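Side-chain contacts in putative lipoprotein (Clostridium perfringens ATCC 13124, PDB 4R7R), which is of unknown function but, as a putative lipoprotein of the DUF4883 family with an alpha-beta fold, may bind lipid: residues I37-N40 with E41-R44; E117-C120 with Q121-N125; L27-N31 with I32-V36; D109-N112 with S113-L116; F73-N77 with S78-V82. All blocks are in the same frame, centred on the assembly; numbering follows the deposited sequence.

Contact 1. Residues I37-N40 with E41-R44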
loop_
_atom_site.group_PDB
_atom_site.type_symbol
_atom_site.label_atom_id
_atom_site.label_comp_id
_atom_site.label_asym_id
_atom_site.label_seq_id
_atom_site.Cartn_x
_atom_site.Cartn_y
_atom_site.Cartn_z
ATOM N N ILE A 37 -8.602 8.649 9.456
ATOM C CA ILE A 37 -9.480 7.956 8.519
ATOM C C ILE A 37 -9.446 8.622 7.154
ATOM O O ILE A 37 -9.584 9.844 7.053
ATOM C CB ILE A 37 -10.924 7.940 9.017
ATOM C CG1 ILE A 37 -10.977 7.324 10.411
ATOM C CG2 ILE A 37 -11.816 7.157 8.055
ATOM C CD1 ILE A 37 -10.613 5.864 10.385
ATOM N N VAL A 38 -9.261 7.838 6.102
ATOM C CA VAL A 38 -9.296 8.419 4.765
ATOM C C VAL A 38 -10.744 8.751 4.366
ATOM O O VAL A 38 -11.642 7.912 4.478
ATOM C CB VAL A 38 -8.655 7.491 3.720
ATOM C CG1 VAL A 38 -8.952 7.990 2.312
ATOM C CG2 VAL A 38 -7.155 7.415 3.953
ATOM N N ASP A 39 -10.960 9.981 3.918
ATOM C CA ASP A 39 -12.286 10.418 3.473
ATOM C C ASP A 39 -12.808 9.588 2.305
ATOM O O ASP A 39 -12.023 9.069 1.507
ATOM C CB ASP A 39 -12.266 11.897 3.061
ATOM C CG ASP A 39 -12.099 12.830 4.236
ATOM O OD1 ASP A 39 -12.436 12.422 5.370
ATOM O OD2 ASP A 39 -11.648 13.974 4.022
ATOM N N ASN A 40 -14.135 9.494 2.206
ATOM C CA ASN A 40 -14.790 8.761 1.131
ATOM C C ASN A 40 -14.290 9.143 -0.264
ATOM O O ASN A 40 -14.078 8.282 -1.124
ATOM C CB ASN A 40 -16.293 8.981 1.209
ATOM C CG ASN A 40 -16.987 8.683 -0.096
ATOM O OD1 ASN A 40 -17.594 9.569 -0.712
ATOM N ND2 ASN A 40 -16.885 7.436 -0.545
ATOM N N GLU A 41 -14.099 10.440 -0.468
ATOM C CA GLU A 41 -13.684 10.997 -1.750
ATOM C C GLU A 41 -12.267 10.602 -2.193
ATOM O O GLU A 41 -11.957 10.598 -3.387
ATOM C CB GLU A 41 -13.782 12.518 -1.676
ATOM C CG GLU A 41 -13.122 13.071 -0.416
ATOM C CD GLU A 41 -13.206 14.579 -0.312
ATOM O OE1 GLU A 41 -13.944 15.076 0.578
ATOM O OE2 GLU A 41 -12.527 15.262 -1.114
ATOM N N ASP A 42 -11.408 10.288 -1.225
ATOM C CA ASP A 42 -10.005 9.993 -1.496
ATOM C C ASP A 42 -9.721 8.503 -1.570
ATOM O O ASP A 42 -8.682 8.092 -2.075
ATOM C CB ASP A 42 -9.115 10.615 -0.422
ATOM C CG ASP A 42 -9.127 12.129 -0.459
ATOM O OD1 ASP A 42 -9.149 12.705 -1.571
ATOM O OD2 ASP A 42 -9.112 12.740 0.631
ATOM N N VAL A 43 -10.656 7.696 -1.083
ATOM C CA VAL A 43 -10.438 6.270 -0.913
ATOM C C VAL A 43 -10.146 5.557 -2.247
ATOM O O VAL A 43 -9.559 4.477 -2.261
ATOM C CB VAL A 43 -11.663 5.633 -0.191
ATOM C CG1 VAL A 43 -12.427 4.650 -1.089
ATOM C CG2 VAL A 43 -11.224 4.984 1.103
ATOM N N ARG A 44 -10.509 6.184 -3.365
ATOM C CA ARG A 44 -10.336 5.573 -4.683
ATOM C C ARG A 44 -8.868 5.394 -5.057
ATOM O O ARG A 44 -8.562 4.787 -6.094
ATOM C CB ARG A 44 -11.038 6.394 -5.770
ATOM C CG ARG A 44 -10.584 7.846 -5.894
ATOM C CD ARG A 44 -11.155 8.485 -7.162
ATOM N NE ARG A 44 -10.549 7.909 -8.363
ATOM C CZ ARG A 44 -11.089 7.942 -9.581
ATOM N NH1 ARG A 44 -12.268 8.518 -9.779
ATOM N NH2 ARG A 44 -10.446 7.385 -10.601
HETATM O O HOH W 1 -8.863 11.976 3.264
HETATM O O HOH W 2 -13.286 7.465 -3.863
#
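Val38 and Asp39 meet Asp42 and Val43 in a type I beta turn, Asn40 and Glu41 at its corners, in the loop that leads from strand 35-37 into helix 45-52. The turn is held by its backbone: Asp39 O takes the N-H of Asp42 at 3.1 Å and a weak second bond from Val43 N. The Val43 N-H also makes a weak bond to Asn40 O, so it is shared between two carbonyls. Two waters bridge the two segments. Water 2 donates to Asn40 O and accepts weakly from Arg44 N, while water 1 accepts from Asp39 N and donates to Asp42 OD2. The Asp42 carboxylate is further held by a salt bridge from Lys126 to OD2 and by the Tyr122 hydroxyl at OD1. Asp39 OD2 lies 4.4 Å from Asp42 OD2, a like-charge approach that Lys126 probably eases. Val38 is buried, and its CG1, anti to the backbone N (chi1 169°), reaches Asp42 CB at 3.8 Å and Val43 CG2 at 4.0 Å.

Contact 2. Residues E117-C120 with Q121-N125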
loop_
_atom_site.group_PDB
_atom_site.type_symbol
_atom_site.label_atom_id
_atom_site.label_comp_id
_atom_site.label_asym_id
_atom_site.label_seq_id
_atom_site.Cartn_x
_atom_site.Cartn_y
_atom_site.Cartn_z
ATOM N N GLU A 117 3.481 8.004 -0.719
ATOM C CA GLU A 117 4.077 8.902 0.281
ATOM C C GLU A 117 3.493 10.346 0.207
ATOM O O GLU A 117 3.140 10.916 1.248
ATOM C CB GLU A 117 5.613 8.937 0.168
ATOM C CG GLU A 117 6.262 9.832 1.249
ATOM C CD GLU A 117 7.789 9.995 1.126
ATOM O OE1 GLU A 117 8.429 9.343 0.260
ATOM O OE2 GLU A 117 8.352 10.794 1.917
ATOM N N PRO A 118 3.378 10.945 -1.003
ATOM C CA PRO A 118 2.779 12.289 -0.974
ATOM C C PRO A 118 1.274 12.250 -0.719
ATOM O O PRO A 118 0.715 13.229 -0.209
ATOM C CB PRO A 118 3.085 12.851 -2.366
ATOM C CG PRO A 118 3.280 11.658 -3.223
ATOM C CD PRO A 118 3.902 10.607 -2.341
ATOM N N PHE A 119 0.630 11.135 -1.050
ATOM C CA PHE A 119 -0.769 10.927 -0.692
ATOM C C PHE A 119 -0.983 10.939 0.833
ATOM O O PHE A 119 -1.935 11.555 1.332
ATOM C CB PHE A 119 -1.298 9.599 -1.260
ATOM C CG PHE A 119 -2.699 9.285 -0.822
ATOM C CD1 PHE A 119 -3.788 9.883 -1.464
ATOM C CD2 PHE A 119 -2.935 8.429 0.254
ATOM C CE1 PHE A 119 -5.080 9.629 -1.052
ATOM C CE2 PHE A 119 -4.226 8.165 0.678
ATOM C CZ PHE A 119 -5.305 8.770 0.021
ATOM N N CYS A 120 -0.117 10.244 1.568
ATOM C CA CYS A 120 -0.274 10.159 3.009
ATOM C C CYS A 120 -0.074 11.517 3.675
ATOM O O CYS A 120 -0.808 11.864 4.605
ATOM C CB CYS A 120 0.692 9.128 3.591
ATOM S SG CYS A 120 0.247 7.410 3.162
ATOM N N GLN A 121 0.895 12.298 3.192
ATOM C CA GLN A 121 1.154 13.619 3.775
ATOM C C GLN A 121 -0.041 14.517 3.534
ATOM O O GLN A 121 -0.406 15.323 4.382
ATOM C CB GLN A 121 2.422 14.249 3.196
ATOM C CG GLN A 121 3.712 13.651 3.751
ATOM C CD GLN A 121 4.966 14.304 3.198
ATOM O OE1 GLN A 121 5.076 15.536 3.151
ATOM N NE2 GLN A 121 5.925 13.479 2.774
ATOM N N TYR A 122 -0.667 14.333 2.375
ATOM C CA TYR A 122 -1.834 15.104 1.982
ATOM C C TYR A 122 -3.066 14.801 2.850
ATOM O O TYR A 122 -3.776 15.731 3.256
ATOM C CB TYR A 122 -2.142 14.850 0.502
ATOM C CG TYR A 122 -3.588 15.038 0.124
ATOM C CD1 TYR A 122 -4.122 16.303 -0.081
ATOM C CD2 TYR A 122 -4.422 13.941 -0.036
ATOM C CE1 TYR A 122 -5.451 16.466 -0.425
ATOM C CE2 TYR A 122 -5.747 14.092 -0.377
ATOM C CZ TYR A 122 -6.258 15.351 -0.575
ATOM O OH TYR A 122 -7.593 15.472 -0.914
ATOM N N VAL A 123 -3.330 13.524 3.141
ATOM C CA VAL A 123 -4.487 13.184 3.970
ATOM C C VAL A 123 -4.356 13.802 5.356
ATOM O O VAL A 123 -5.311 14.374 5.882
ATOM C CB VAL A 123 -4.680 11.672 4.130
ATOM C CG1 VAL A 123 -5.732 11.397 5.203
ATOM C CG2 VAL A 123 -5.079 11.042 2.809
ATOM N N PHE A 124 -3.152 13.719 5.920
ATOM C CA PHE A 124 -2.872 14.297 7.227
ATOM C C PHE A 124 -2.951 15.828 7.253
ATOM O O PHE A 124 -3.366 16.413 8.265
ATOM C CB PHE A 124 -1.489 13.851 7.714
ATOM C CG PHE A 124 -1.480 12.482 8.316
ATOM C CD1 PHE A 124 -1.024 11.393 7.592
ATOM C CD2 PHE A 124 -1.950 12.276 9.597
ATOM C CE1 PHE A 124 -1.022 10.116 8.134
ATOM C CE2 PHE A 124 -1.954 11.000 10.153
ATOM C CZ PHE A 124 -1.489 9.915 9.417
ATOM N N ASN A 125 -2.546 16.486 6.170
ATOM C CA ASN A 125 -2.499 17.953 6.202
ATOM C C ASN A 125 -3.900 18.510 6.024
ATOM O O ASN A 125 -4.234 19.564 6.550
ATOM C CB ASN A 125 -1.543 18.506 5.146
ATOM C CG ASN A 125 -0.074 18.185 5.457
ATOM O OD1 ASN A 125 0.329 18.112 6.632
ATOM N ND2 ASN A 125 0.730 17.990 4.403
#
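Phe119 and Val123 cross at a slant one turn apart on helix 116-125, with one methyl of the valine over the aromatic ring. Val123 CG2 sits 3.9 Å from the centroid of the Phe119 ring, 26° off its normal, in a CH-pi contact displaced toward the rim; its nearest ring atom is Phe119 CZ at 3.6 Å. Phe119 CG is anti to the backbone N (chi1 175°), which carries the ring out from the helix to where Val123 CG2 can lie over it. Tyr122 flanks the same phenyl group obliquely, and the edge of its own ring meets Phe119 O nearly in plane, CD2 being 3.7 Å from that oxygen. A turn-long pair on another side of the helix is looser: Glu117 and Gln121 run alongside each other, pointing the same way, with carboxylate and amide planes 49° apart and Glu117 OE2 3.7 Å from Gln121 NE2. The ring edge of Phe124 meets Cys120 O through CD1, at 3.0 Å, and that oxygen also accepts the backbone N-H of Phe124 at 3.3 Å. Regular i to i+4 bonds, among them Val123 N to Phe119 O at 3.0 Å, set these residues one turn apart. Cys120, Val123 and Phe124 face the sheet, packing on Leu27 of strand 24-29; Val123 and Phe124 also cover Val36 of strand 35-37, and Cys120 reaches Ile72 of strand 70-75.

Contact 3. Residues L27-N31 with I32-V36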
loop_
_atom_site.group_PDB
_atom_site.type_symbol
_atom_site.label_atom_id
_atom_site.label_comp_id
_atom_site.label_asym_id
_atom_site.label_seq_id
_atom_site.Cartn_x
_atom_site.Cartn_y
_atom_site.Cartn_z
ATOM N N LEU A 27 -4.891 5.483 7.988
ATOM C CA LEU A 27 -3.495 5.870 7.888
ATOM C C LEU A 27 -2.882 6.021 9.277
ATOM O O LEU A 27 -3.471 6.648 10.163
ATOM C CB LEU A 27 -3.349 7.180 7.115
ATOM C CG LEU A 27 -3.756 7.227 5.647
ATOM C CD1 LEU A 27 -3.299 8.537 5.027
ATOM C CD2 LEU A 27 -3.151 6.057 4.907
ATOM N N LEU A 28 -1.696 5.445 9.456
ATOM C CA LEU A 28 -0.927 5.607 10.682
ATOM C C LEU A 28 0.429 6.287 10.415
ATOM O O LEU A 28 1.231 5.786 9.621
ATOM C CB LEU A 28 -0.710 4.245 11.346
ATOM C CG LEU A 28 0.058 4.274 12.667
ATOM C CD1 LEU A 28 -0.784 4.966 13.711
ATOM C CD2 LEU A 28 0.422 2.873 13.109
ATOM N N ASP A 29 0.679 7.418 11.081
ATOM C CA ASP A 29 1.980 8.098 11.033
ATOM C C ASP A 29 2.977 7.336 11.924
ATOM O O ASP A 29 2.762 7.207 13.127
ATOM C CB ASP A 29 1.820 9.567 11.478
ATOM C CG ASP A 29 3.072 10.432 11.226
ATOM O OD1 ASP A 29 4.201 9.953 11.457
ATOM O OD2 ASP A 29 2.923 11.615 10.818
HETATM N N MSE A 30 4.058 6.822 11.341
HETATM C CA MSE A 30 4.991 5.981 12.100
HETATM C C MSE A 30 5.994 6.771 12.945
HETATM O O MSE A 30 6.807 6.189 13.655
HETATM C CB MSE A 30 5.752 5.040 11.158
HETATM C CG MSE A 30 4.903 3.913 10.590
HETATM SE SE MSE A 30 3.886 3.003 11.972
HETATM C CE MSE A 30 5.230 1.672 12.467
ATOM N N ASN A 31 5.927 8.095 12.881
ATOM C CA ASN A 31 6.819 8.939 13.664
ATOM C C ASN A 31 6.135 9.413 14.950
ATOM O O ASN A 31 6.779 9.573 15.984
ATOM C CB ASN A 31 7.287 10.124 12.815
ATOM C CG ASN A 31 8.059 11.160 13.617
ATOM O OD1 ASN A 31 7.466 11.977 14.327
ATOM N ND2 ASN A 31 9.388 11.147 13.494
ATOM N N ILE A 32 4.818 9.601 14.872
ATOM C CA ILE A 32 4.006 10.182 15.942
ATOM C C ILE A 32 2.982 9.173 16.472
ATOM O O ILE A 32 2.498 9.280 17.605
ATOM C CB ILE A 32 3.279 11.446 15.430
ATOM C CG1 ILE A 32 4.286 12.405 14.790
ATOM C CG2 ILE A 32 2.501 12.131 16.544
ATOM C CD1 ILE A 32 3.698 13.735 14.341
ATOM N N TYR A 33 2.665 8.198 15.625
ATOM C CA TYR A 33 1.717 7.126 15.928
ATOM C C TYR A 33 0.312 7.680 16.122
ATOM O O TYR A 33 -0.506 7.145 16.872
ATOM C CB TYR A 33 2.209 6.303 17.127
ATOM C CG TYR A 33 3.386 5.448 16.717
ATOM C CD1 TYR A 33 3.190 4.168 16.185
ATOM C CD2 TYR A 33 4.689 5.942 16.788
ATOM C CE1 TYR A 33 4.266 3.386 15.773
ATOM C CE2 TYR A 33 5.771 5.173 16.369
ATOM C CZ TYR A 33 5.554 3.893 15.870
ATOM O OH TYR A 33 6.629 3.123 15.464
ATOM N N SER A 34 0.047 8.750 15.384
ATOM C CA SER A 34 -1.290 9.288 15.229
ATOM C C SER A 34 -1.979 8.646 14.023
ATOM O O SER A 34 -1.337 8.324 13.016
ATOM C CB SER A 34 -1.231 10.806 15.073
ATOM O OG SER A 34 -0.312 11.168 14.055
ATOM N N GLU A 35 -3.291 8.485 14.131
ATOM C CA GLU A 35 -4.084 7.736 13.165
ATOM C C GLU A 35 -5.157 8.623 12.503
ATOM O O GLU A 35 -5.747 9.472 13.175
ATOM C CB GLU A 35 -4.725 6.553 13.880
ATOM C CG GLU A 35 -5.143 5.406 12.999
ATOM C CD GLU A 35 -5.505 4.179 13.809
ATOM O OE1 GLU A 35 -5.888 3.153 13.199
ATOM O OE2 GLU A 35 -5.395 4.240 15.056
ATOM N N VAL A 36 -5.403 8.454 11.200
ATOM C CA VAL A 36 -6.504 9.176 10.536
ATOM C C VAL A 36 -7.338 8.285 9.631
ATOM O O VAL A 36 -6.846 7.298 9.095
ATOM C CB VAL A 36 -6.019 10.369 9.668
ATOM C CG1 VAL A 36 -5.477 11.465 10.518
ATOM C CG2 VAL A 36 -4.998 9.925 8.633
#
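The beta hairpin of strands 24-29 and 35-37 brings Leu27 against Val36 and closes through a loop where Asp29, at the end of the first strand, and Met30 meet Ile32 and Tyr33. Leu27 and Val36 form an antiparallel hydrogen-bonded pair, Val36 N reaching Leu27 O at 2.8 Å, and on the face that helix 116-125 covers Leu27 CB touches Val36 CG2 at 3.5 Å. Leu28 and Glu35 are the next, non-hydrogen-bonded pair; Glu35 has its salt bridge with Arg26. At the end of the ladder Asp29 N bonds to Ser34 O, and Asp29 O takes the N-H of Tyr33 at 2.7 Å. The Asp29 side chain, its CG anti to the backbone N (chi1 -170°), turns OD1 to the N-H groups of the loop: OD1 accepts from Asn31 N at 2.9 Å, an Asx turn, and weakly from Ile32 N. The Tyr33 ring lies along the Met30 backbone, with Asp29 O and Met30 C over one face and CE2 3.1 Å from Met30 O. Met30, a selenomethionine bent at its second and third torsions, makes an oblique Met-aromatic contact: SE is 4.7 Å from the ring centroid of Tyr33, and CE comes within 3.6 Å of Tyr33 OH.

Contact 4. Residues D109-N112 with S113-L116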
loop_
_atom_site.group_PDB
_atom_site.type_symbol
_atom_site.label_atom_id
_atom_site.label_comp_id
_atom_site.label_asym_id
_atom_site.label_seq_id
_atom_site.Cartn_x
_atom_site.Cartn_y
_atom_site.Cartn_z
ATOM N N ASP A 109 7.552 4.572 -11.628
ATOM C CA ASP A 109 6.969 4.826 -12.950
ATOM C C ASP A 109 5.444 5.068 -12.951
ATOM O O ASP A 109 4.874 5.394 -13.988
ATOM C CB ASP A 109 7.313 3.672 -13.923
ATOM C CG ASP A 109 6.783 2.313 -13.459
ATOM O OD1 ASP A 109 7.101 1.289 -14.114
ATOM O OD2 ASP A 109 6.058 2.254 -12.443
ATOM N N ILE A 110 4.779 4.920 -11.812
ATOM C CA ILE A 110 3.320 5.036 -11.819
ATOM C C ILE A 110 2.905 6.499 -11.854
ATOM O O ILE A 110 3.702 7.373 -11.520
ATOM C CB ILE A 110 2.672 4.342 -10.604
ATOM C CG1 ILE A 110 2.923 5.143 -9.346
ATOM C CG2 ILE A 110 3.130 2.876 -10.490
ATOM C CD1 ILE A 110 1.825 4.992 -8.374
ATOM N N PRO A 111 1.665 6.779 -12.281
ATOM C CA PRO A 111 1.263 8.191 -12.375
ATOM C C PRO A 111 1.413 8.949 -11.044
ATOM O O PRO A 111 1.181 8.373 -9.961
ATOM C CB PRO A 111 -0.204 8.109 -12.804
ATOM C CG PRO A 111 -0.308 6.774 -13.534
ATOM C CD PRO A 111 0.637 5.861 -12.814
ATOM N N ASN A 112 1.804 10.226 -11.133
ATOM C CA ASN A 112 2.102 11.029 -9.951
ATOM C C ASN A 112 0.953 11.076 -8.945
ATOM O O ASN A 112 1.181 11.086 -7.730
ATOM C CB ASN A 112 2.482 12.460 -10.358
ATOM C CG ASN A 112 3.794 12.521 -11.124
ATOM O OD1 ASN A 112 4.779 11.878 -10.746
ATOM N ND2 ASN A 112 3.814 13.288 -12.212
ATOM N N SER A 113 -0.275 11.113 -9.450
ATOM C CA SER A 113 -1.459 11.169 -8.601
ATOM C C SER A 113 -1.553 10.017 -7.598
ATOM O O SER A 113 -2.043 10.205 -6.483
ATOM C CB SER A 113 -2.721 11.178 -9.463
ATOM O OG SER A 113 -2.906 12.453 -10.010
ATOM N N PHE A 114 -1.079 8.839 -7.999
ATOM C CA PHE A 114 -1.201 7.642 -7.178
ATOM C C PHE A 114 0.060 7.318 -6.362
ATOM O O PHE A 114 0.152 6.239 -5.793
ATOM C CB PHE A 114 -1.566 6.434 -8.057
ATOM C CG PHE A 114 -2.602 6.736 -9.117
ATOM C CD1 PHE A 114 -3.664 7.601 -8.855
ATOM C CD2 PHE A 114 -2.497 6.175 -10.389
ATOM C CE1 PHE A 114 -4.611 7.894 -9.850
ATOM C CE2 PHE A 114 -3.435 6.465 -11.383
ATOM C CZ PHE A 114 -4.494 7.322 -11.112
ATOM N N LYS A 115 1.035 8.222 -6.299
ATOM C CA LYS A 115 2.187 7.995 -5.406
ATOM C C LYS A 115 1.713 8.028 -3.944
ATOM O O LYS A 115 0.989 8.937 -3.552
ATOM C CB LYS A 115 3.284 9.045 -5.616
ATOM C CG LYS A 115 3.897 9.089 -7.005
ATOM C CD LYS A 115 4.839 7.919 -7.255
ATOM C CE LYS A 115 5.795 8.233 -8.409
ATOM N NZ LYS A 115 6.983 9.058 -8.014
ATOM N N LEU A 116 2.131 7.062 -3.134
ATOM C CA LEU A 116 1.560 6.902 -1.800
ATOM C C LEU A 116 2.168 7.782 -0.704
ATOM O O LEU A 116 1.436 8.245 0.174
ATOM C CB LEU A 116 1.641 5.440 -1.374
ATOM C CG LEU A 116 0.652 4.567 -2.151
ATOM C CD1 LEU A 116 0.593 3.140 -1.581
ATOM C CD2 LEU A 116 -0.731 5.215 -2.200
HETATM O O HOH W 3 5.873 11.792 -8.304
#
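Local packing round a turn joins Ile110 and Pro111 to Phe114 and Lys115 at the protein surface, in the loop between strand 103-106 and helix 116-125. Ile110 is the buried member. Its CG1 lies between the backbone N and the carbonyl carbon (chi1 73°), and this together with a chi2 of 149° brings CD1 to Phe114 CB at 3.7 Å and to Phe114 O at 3.3 Å; Leu49 and Leu53 pack against the same side chain. Pro111 and Phe114 meet at a slant: CB and CG of the pyrrolidine ring approach the CD2-CE2 bond of Phe114 obliquely, Pro111 CG 3.8 Å from Phe114 CE2. Phe114 also rests on Asp48 and Ser52 of helix 45-52. The backbone from Pro111 to Lys115 makes a short 3-10 turn, with i to i+3 bonds from Phe114 N to Pro111 O at 3.0 Å and from Lys115 N to Asn112 O at 3.2 Å. Lys115 occupies the N-cap position of helix 116-125. Its chain, bent at the second and fourth torsions, doubles back over the turn: CG passes 3.4 Å from Asn112 O, and the chain crosses Ile110, CD 4.0 Å from Ile110 CG1. The ammonium group has a salt bridge to Asp89, and water 3 links it to Asn112, accepting from Lys115 NZ and donating to Asn112 OD1 at 2.7 Å.

Contact 5. Residues F73-N77 with S78-V82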
loop_
_atom_site.group_PDB
_atom_site.type_symbol
_atom_site.label_atom_id
_atom_site.label_comp_id
_atom_site.label_asym_id
_atom_site.label_seq_id
_atom_site.Cartn_x
_atom_site.Cartn_y
_atom_site.Cartn_z
ATOM N N PHE A 73 -3.897 0.878 6.479
ATOM C CA PHE A 73 -4.762 -0.260 6.792
ATOM C C PHE A 73 -5.974 -0.250 5.895
ATOM O O PHE A 73 -6.831 0.633 5.995
ATOM C CB PHE A 73 -5.184 -0.246 8.263
ATOM C CG PHE A 73 -4.048 -0.498 9.195
ATOM C CD1 PHE A 73 -3.606 -1.787 9.429
ATOM C CD2 PHE A 73 -3.375 0.559 9.793
ATOM C CE1 PHE A 73 -2.539 -2.034 10.274
ATOM C CE2 PHE A 73 -2.310 0.322 10.636
ATOM C CZ PHE A 73 -1.887 -0.984 10.875
ATOM N N ILE A 74 -6.027 -1.223 4.995
ATOM C CA ILE A 74 -7.152 -1.351 4.085
ATOM C C ILE A 74 -8.104 -2.394 4.645
ATOM O O ILE A 74 -7.780 -3.586 4.739
ATOM C CB ILE A 74 -6.713 -1.736 2.676
ATOM C CG1 ILE A 74 -5.725 -0.705 2.139
ATOM C CG2 ILE A 74 -7.915 -1.827 1.758
ATOM C CD1 ILE A 74 -5.044 -1.136 0.863
ATOM N N ASP A 75 -9.270 -1.919 5.057
ATOM C CA ASP A 75 -10.249 -2.756 5.720
ATOM C C ASP A 75 -11.347 -3.086 4.729
ATOM O O ASP A 75 -12.190 -2.247 4.421
ATOM C CB ASP A 75 -10.818 -2.049 6.963
ATOM C CG ASP A 75 -9.720 -1.471 7.875
ATOM O OD1 ASP A 75 -9.116 -2.268 8.628
ATOM O OD2 ASP A 75 -9.456 -0.233 7.842
ATOM N N LEU A 76 -11.307 -4.299 4.193
ATOM C CA LEU A 76 -12.390 -4.788 3.347
ATOM C C LEU A 76 -13.430 -5.448 4.245
ATOM O O LEU A 76 -13.315 -5.391 5.473
ATOM C CB LEU A 76 -11.877 -5.765 2.288
ATOM C CG LEU A 76 -10.713 -5.258 1.429
ATOM C CD1 LEU A 76 -9.423 -5.980 1.791
ATOM C CD2 LEU A 76 -11.019 -5.414 -0.046
ATOM N N ASN A 77 -14.439 -6.064 3.639
ATOM C CA ASN A 77 -15.504 -6.705 4.404
ATOM C C ASN A 77 -14.962 -7.695 5.449
ATOM O O ASN A 77 -15.107 -7.479 6.652
ATOM C CB ASN A 77 -16.489 -7.413 3.457
ATOM C CG ASN A 77 -17.730 -6.566 3.148
ATOM O OD1 ASN A 77 -18.673 -6.512 3.943
ATOM N ND2 ASN A 77 -17.734 -5.914 1.986
ATOM N N SER A 78 -14.318 -8.761 4.989
ATOM C CA SER A 78 -13.794 -9.782 5.892
ATOM C C SER A 78 -12.288 -9.634 6.129
ATOM O O SER A 78 -11.812 -9.767 7.256
ATOM C CB SER A 78 -14.106 -11.173 5.339
ATOM O OG SER A 78 -13.768 -11.257 3.965
ATOM N N GLU A 79 -11.556 -9.347 5.055
ATOM C CA GLU A 79 -10.095 -9.271 5.076
ATOM C C GLU A 79 -9.558 -7.899 5.464
ATOM O O GLU A 79 -10.242 -6.892 5.307
ATOM C CB GLU A 79 -9.540 -9.645 3.699
ATOM C CG GLU A 79 -9.551 -11.127 3.396
ATOM C CD GLU A 79 -8.286 -11.822 3.878
ATOM O OE1 GLU A 79 -8.213 -13.071 3.755
ATOM O OE2 GLU A 79 -7.369 -11.114 4.372
ATOM N N LYS A 80 -8.325 -7.868 5.962
ATOM C CA LYS A 80 -7.593 -6.615 6.112
ATOM C C LYS A 80 -6.202 -6.730 5.462
ATOM O O LYS A 80 -5.497 -7.726 5.635
ATOM C CB LYS A 80 -7.454 -6.196 7.587
ATOM C CG LYS A 80 -6.434 -5.031 7.763
ATOM C CD LYS A 80 -6.645 -4.168 9.009
ATOM C CE LYS A 80 -5.714 -4.552 10.155
ATOM N NZ LYS A 80 -5.907 -3.653 11.333
ATOM N N TYR A 81 -5.811 -5.711 4.707
ATOM C CA TYR A 81 -4.480 -5.701 4.139
ATOM C C TYR A 81 -3.695 -4.493 4.648
ATOM O O TYR A 81 -4.262 -3.496 5.112
ATOM C CB TYR A 81 -4.551 -5.719 2.608
ATOM C CG TYR A 81 -4.719 -7.117 2.003
ATOM C CD1 TYR A 81 -5.869 -7.863 2.228
ATOM C CD2 TYR A 81 -3.731 -7.671 1.197
ATOM C CE1 TYR A 81 -6.025 -9.118 1.689
ATOM C CE2 TYR A 81 -3.880 -8.930 0.639
ATOM C CZ TYR A 81 -5.026 -9.653 0.893
ATOM O OH TYR A 81 -5.176 -10.913 0.346
ATOM N N VAL A 82 -2.379 -4.594 4.557
ATOM C CA VAL A 82 -1.504 -3.562 5.056
ATOM C C VAL A 82 -0.572 -3.132 3.936
ATOM O O VAL A 82 -0.052 -3.964 3.196
ATOM C CB VAL A 82 -0.694 -4.060 6.291
ATOM C CG1 VAL A 82 0.340 -3.057 6.702
ATOM C CG2 VAL A 82 -1.630 -4.363 7.455
#
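Phe73 meets two side chains of the returning strand: Val82 runs alongside it, CG2 3.8 Å from Phe73 CE1, and Lys80 crosses it. With CG anti to the backbone N (chi1 168°) and a bend at chi3 (99°), Lys80 brings CE and NZ to Phe73, NZ lying 3.5 Å from Phe73 CD1 and oblique to the ring. Ile74 pairs with Tyr81 through two backbone bonds, Ile74 N to Tyr81 O and Tyr81 N to Ile74 O, both 2.9 Å. Asp75 lies side by side with Lys80 on the same side of the sheet as Phe73, methylene CD of Lys80 coming 3.1 Å from Asp75 OD1. The charged ends stay 4.4 Å apart, OD1 to NZ, beyond a salt bridge; Asp75 has one with Arg26. Leu76 N bonds weakly to Glu79 O, and Leu76 CD1 reaches Tyr81 CD1 at 4.0 Å, both side chains packing on Leu14 of helix 9-17. Asn77 and Ser78, both poorly ordered, form the tip of this antiparallel beta hairpin of strands 70-75 and 80-85.

Along the chain the order is contact 3, contact 1, contact 5, contact 4, contact 2. Contacts 3 and 5 are hairpins of one antiparallel sheet, their centres 17 Å apart; strands 24-29 and 70-75 are neighbours in it, and Leu28 packs on Phe73. Contact 1 continues from the edge strand of contact 3 toward helix 45-52, with Val38 against Leu27. Contact 4 runs directly into helix 116-125, which carries contact 2. That helix lies over the hairpin of contact 3, centres 11 Å apart, and meets contact 1 through Tyr122 and Asp42. Contacts 1, 2 and 3 thus tie the C-terminal helix to the sheet edge, whereas contacts 4 and 5 lie on opposite sides of the chain's centre, 22 Å apart.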